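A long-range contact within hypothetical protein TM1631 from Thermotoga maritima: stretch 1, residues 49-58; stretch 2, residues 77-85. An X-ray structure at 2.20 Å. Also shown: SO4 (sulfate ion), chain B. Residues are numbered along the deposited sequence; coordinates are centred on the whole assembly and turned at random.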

# COMPACT_ATOMS: atom_id res chain seq x y z
N GLY A 49 3.60 17.55 3.64
CA GLY A 49 3.82 17.68 2.18
C GLY A 49 3.63 16.42 1.37
O GLY A 49 4.00 16.37 0.19
N PHE A 50 3.06 15.39 1.98
CA PHE A 50 2.73 14.15 1.28
C PHE A 50 1.54 14.36 0.35
O PHE A 50 0.50 14.88 0.77
CB PHE A 50 2.40 13.05 2.28
CG PHE A 50 3.55 12.67 3.16
CD1 PHE A 50 4.75 12.26 2.62
CD2 PHE A 50 3.41 12.70 4.54
CE1 PHE A 50 5.80 11.91 3.43
CE2 PHE A 50 4.46 12.36 5.37
CZ PHE A 50 5.66 11.96 4.81
N ARG A 51 1.68 13.92 -0.90
CA ARG A 51 0.65 14.10 -1.93
C ARG A 51 -0.19 12.84 -2.15
O ARG A 51 -1.02 12.78 -3.05
CB ARG A 51 1.32 14.49 -3.24
CG ARG A 51 2.14 15.79 -3.16
CD ARG A 51 1.40 16.96 -3.78
NE ARG A 51 1.10 16.70 -5.19
CZ ARG A 51 1.98 16.80 -6.18
NH1 ARG A 51 3.24 17.16 -5.96
NH2 ARG A 51 1.58 16.52 -7.42
N ILE A 52 0.02 11.83 -1.31
CA ILE A 52 -0.68 10.55 -1.45
C ILE A 52 -0.71 9.84 -0.10
O ILE A 52 0.17 10.05 0.75
CB ILE A 52 -0.02 9.65 -2.55
CG1 ILE A 52 -0.99 8.58 -3.04
CG2 ILE A 52 1.29 9.02 -2.06
CD1 ILE A 52 -0.53 7.83 -4.29
N VAL A 53 -1.72 9.01 0.10
CA VAL A 53 -1.81 8.15 1.27
C VAL A 53 -2.51 6.86 0.86
O VAL A 53 -3.36 6.87 -0.02
CB VAL A 53 -2.54 8.85 2.46
CG1 VAL A 53 -4.01 9.13 2.14
CG2 VAL A 53 -2.42 8.04 3.74
N GLU A 54 -2.11 5.76 1.48
CA GLU A 54 -2.71 4.45 1.24
C GLU A 54 -3.68 4.13 2.38
O GLU A 54 -3.30 4.17 3.54
CB GLU A 54 -1.60 3.41 1.19
CG GLU A 54 -2.06 1.98 0.94
CD GLU A 54 -0.93 1.00 1.14
OE1 GLU A 54 -0.70 0.63 2.31
OE2 GLU A 54 -0.28 0.62 0.14
N LEU A 55 -4.92 3.80 2.03
CA LEU A 55 -5.98 3.63 3.02
C LEU A 55 -6.59 2.23 3.07
O LEU A 55 -6.63 1.50 2.08
CB LEU A 55 -7.08 4.67 2.78
CG LEU A 55 -6.64 6.12 3.04
CD1 LEU A 55 -7.62 7.10 2.46
CD2 LEU A 55 -6.45 6.37 4.53
N ASN A 56 -7.06 1.86 4.26
CA ASN A 56 -7.79 0.62 4.48
C ASN A 56 -8.99 0.91 5.37
O ASN A 56 -8.86 1.05 6.58
CB ASN A 56 -6.88 -0.43 5.12
CG ASN A 56 -7.61 -1.75 5.40
OD1 ASN A 56 -8.54 -2.13 4.70
ND2 ASN A 56 -7.16 -2.45 6.44
N PHE A 57 -10.16 1.00 4.74
CA PHE A 57 -11.38 1.35 5.44
C PHE A 57 -11.99 0.11 6.06
O PHE A 57 -12.34 -0.83 5.36
CB PHE A 57 -12.38 1.99 4.49
CG PHE A 57 -11.87 3.24 3.84
CD1 PHE A 57 -11.90 4.44 4.53
CD2 PHE A 57 -11.35 3.21 2.56
CE1 PHE A 57 -11.41 5.60 3.94
CE2 PHE A 57 -10.87 4.36 1.96
CZ PHE A 57 -10.90 5.55 2.65
N THR A 58 -12.09 0.12 7.38
CA THR A 58 -12.78 -0.93 8.11
C THR A 58 -13.73 -0.25 9.10
O THR A 58 -13.91 0.96 9.05
CB THR A 58 -11.78 -1.82 8.86
OG1 THR A 58 -11.25 -1.12 9.98
CG2 THR A 58 -10.64 -2.25 7.94
S SO4 B . 0.24 -5.13 5.58
O1 SO4 B . 0.75 -5.83 4.41
O2 SO4 B . -0.63 -6.01 6.36
O3 SO4 B . 1.38 -4.73 6.40
O4 SO4 B . -0.54 -3.98 5.15
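Stretch 2 (77-85) PDFYFTVKT

Stretch 2 runs beside stretch 1 as a neighbouring parallel β-strand. The axes of the two strands approach to 4.6 Å, and their N-to-C directions differ by 16°, a signed crossing angle of -16°. From Phe 79 to Lys 84 the chain is extended, with phi between about -77° and -151° and psi from 128° to 169°. The register is one to one: Glu 54 CA lies 4.6 Å from Thr 82 CA, and Leu 55 CA lies 4.9 Å from Val 83 CA.

As parallel strands require, alternate residues of each strand bond to the two residues that flank their partner across; Val 53, opposite Phe 81, bonds to Tyr 80 and Thr 82. Tyr 80 N donates to Arg 51 O at 3.1 Å, and Val 53 N gives a weak bond to Tyr 80 O at 3.3 Å. Thr 82 N then reaches Val 53 O at 3.1 Å, Leu 55 N reaches Thr 82 O at 2.8 Å, and Lys 84 N closes the ladder on Leu 55 O at 2.9 Å. Beyond it, a water accepts from Phe 57 N at 3.1 Å and donates to Lys 84 O at 2.7 Å, continuing the link where the direct ladder has stopped.

Arg 51 has the largest area covered by the partner stretch, 90 Å². Its long, flexible side chain suits an exposed margin: CA-to-CB points sideways, but the end of the side chain comes nearer to stretch 2 and reaches Asp 78. Arg 51 NE makes a weak hydrogen bond to Asp 78 O at 3.3 Å, while Asp 78 OD2, 3.4 Å from Arg 51 NE, forms a salt bridge through charge alone, since it lies well out of the guanidinium plane.

Thr 82 follows with 73 Å². Its β-branched side chain favours extended backbone and shares a face of the sheet with Glu 54, whose CG lies 3.2 Å from Thr 82 OG1. The hydroxyl and the carboxylate are both buried, but both find hydrogen bonds elsewhere in the structure.

Phe 79, with 68 Å², brings a broad apolar ring into the interior. Phe 50 O meets the ring edge, 3.2 Å from Phe 79 CE1, and Val 53 CG1 packs 3.9 Å from Phe 79 CZ. Val 53 and Leu 55 share the other face of the sheet with Phe 81 and Val 83; there Leu 55 CD1 sits 4.1 Å from Phe 81 CD2, and Phe 57 CE2 brings its ring edge to 3.9 Å from Val 83 CG1. Such branched and aromatic groups fill space without needing polar partners.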

# COMPACT_ATOMS: atom_id res chain seq x y z
N PRO A 77 -7.26 19.52 -5.04
CA PRO A 77 -7.31 18.63 -6.21
C PRO A 77 -6.12 17.67 -6.38
O PRO A 77 -6.30 16.55 -6.84
CB PRO A 77 -7.35 19.60 -7.39
CG PRO A 77 -7.88 20.86 -6.85
CD PRO A 77 -7.48 20.93 -5.41
N ASP A 78 -4.92 18.13 -6.02
CA ASP A 78 -3.70 17.33 -6.20
C ASP A 78 -3.35 16.50 -4.95
O ASP A 78 -2.18 16.38 -4.59
CB ASP A 78 -2.51 18.21 -6.63
CG ASP A 78 -2.04 19.16 -5.53
OD1 ASP A 78 -2.87 19.61 -4.71
OD2 ASP A 78 -0.82 19.46 -5.49
N PHE A 79 -4.36 15.93 -4.30
CA PHE A 79 -4.13 14.94 -3.27
C PHE A 79 -4.84 13.65 -3.67
O PHE A 79 -6.03 13.66 -3.99
CB PHE A 79 -4.61 15.41 -1.90
CG PHE A 79 -4.17 14.52 -0.78
CD1 PHE A 79 -2.85 14.52 -0.35
CD2 PHE A 79 -5.07 13.67 -0.15
CE1 PHE A 79 -2.43 13.70 0.68
CE2 PHE A 79 -4.66 12.84 0.88
CZ PHE A 79 -3.33 12.86 1.30
N TYR A 80 -4.08 12.56 -3.64
CA TYR A 80 -4.51 11.28 -4.19
C TYR A 80 -4.43 10.20 -3.14
O TYR A 80 -3.84 10.38 -2.08
CB TYR A 80 -3.61 10.89 -5.35
CG TYR A 80 -3.54 11.93 -6.43
CD1 TYR A 80 -4.55 12.06 -7.37
CD2 TYR A 80 -2.46 12.81 -6.50
CE1 TYR A 80 -4.49 13.02 -8.36
CE2 TYR A 80 -2.39 13.79 -7.48
CZ TYR A 80 -3.41 13.88 -8.40
OH TYR A 80 -3.32 14.85 -9.37
N PHE A 81 -5.00 9.05 -3.44
CA PHE A 81 -4.84 7.92 -2.55
C PHE A 81 -4.92 6.58 -3.27
O PHE A 81 -5.30 6.51 -4.43
CB PHE A 81 -5.84 8.00 -1.37
CG PHE A 81 -7.28 7.92 -1.78
CD1 PHE A 81 -7.91 9.02 -2.34
CD2 PHE A 81 -8.01 6.75 -1.57
CE1 PHE A 81 -9.25 8.94 -2.70
CE2 PHE A 81 -9.35 6.67 -1.93
CZ PHE A 81 -9.97 7.76 -2.50
N THR A 82 -4.46 5.55 -2.57
CA THR A 82 -4.64 4.15 -2.96
C THR A 82 -5.45 3.46 -1.87
O THR A 82 -5.47 3.91 -0.72
CB THR A 82 -3.31 3.42 -3.12
OG1 THR A 82 -2.61 3.42 -1.87
CG2 THR A 82 -2.45 4.09 -4.19
N VAL A 83 -6.12 2.37 -2.23
CA VAL A 83 -7.07 1.73 -1.31
C VAL A 83 -6.90 0.22 -1.31
O VAL A 83 -6.72 -0.39 -2.36
CB VAL A 83 -8.55 2.05 -1.69
CG1 VAL A 83 -9.48 1.75 -0.52
CG2 VAL A 83 -8.69 3.49 -2.06
N LYS A 84 -6.98 -0.38 -0.12
CA LYS A 84 -7.00 -1.83 0.01
C LYS A 84 -8.39 -2.38 -0.35
O LYS A 84 -9.41 -1.81 0.05
CB LYS A 84 -6.62 -2.27 1.43
CG LYS A 84 -5.13 -2.32 1.68
CD LYS A 84 -4.82 -3.09 2.96
CE LYS A 84 -3.34 -3.39 3.09
NZ LYS A 84 -3.06 -4.27 4.27
N THR A 85 -8.41 -3.49 -1.09
CA THR A 85 -9.64 -4.25 -1.35
C THR A 85 -10.22 -4.72 -0.01
O THR A 85 -9.50 -4.74 1.00
CB THR A 85 -9.41 -5.52 -2.22
OG1 THR A 85 -8.57 -6.44 -1.51
CG2 THR A 85 -8.79 -5.18 -3.57
O HOH W 1 -10.56 -0.51 2.07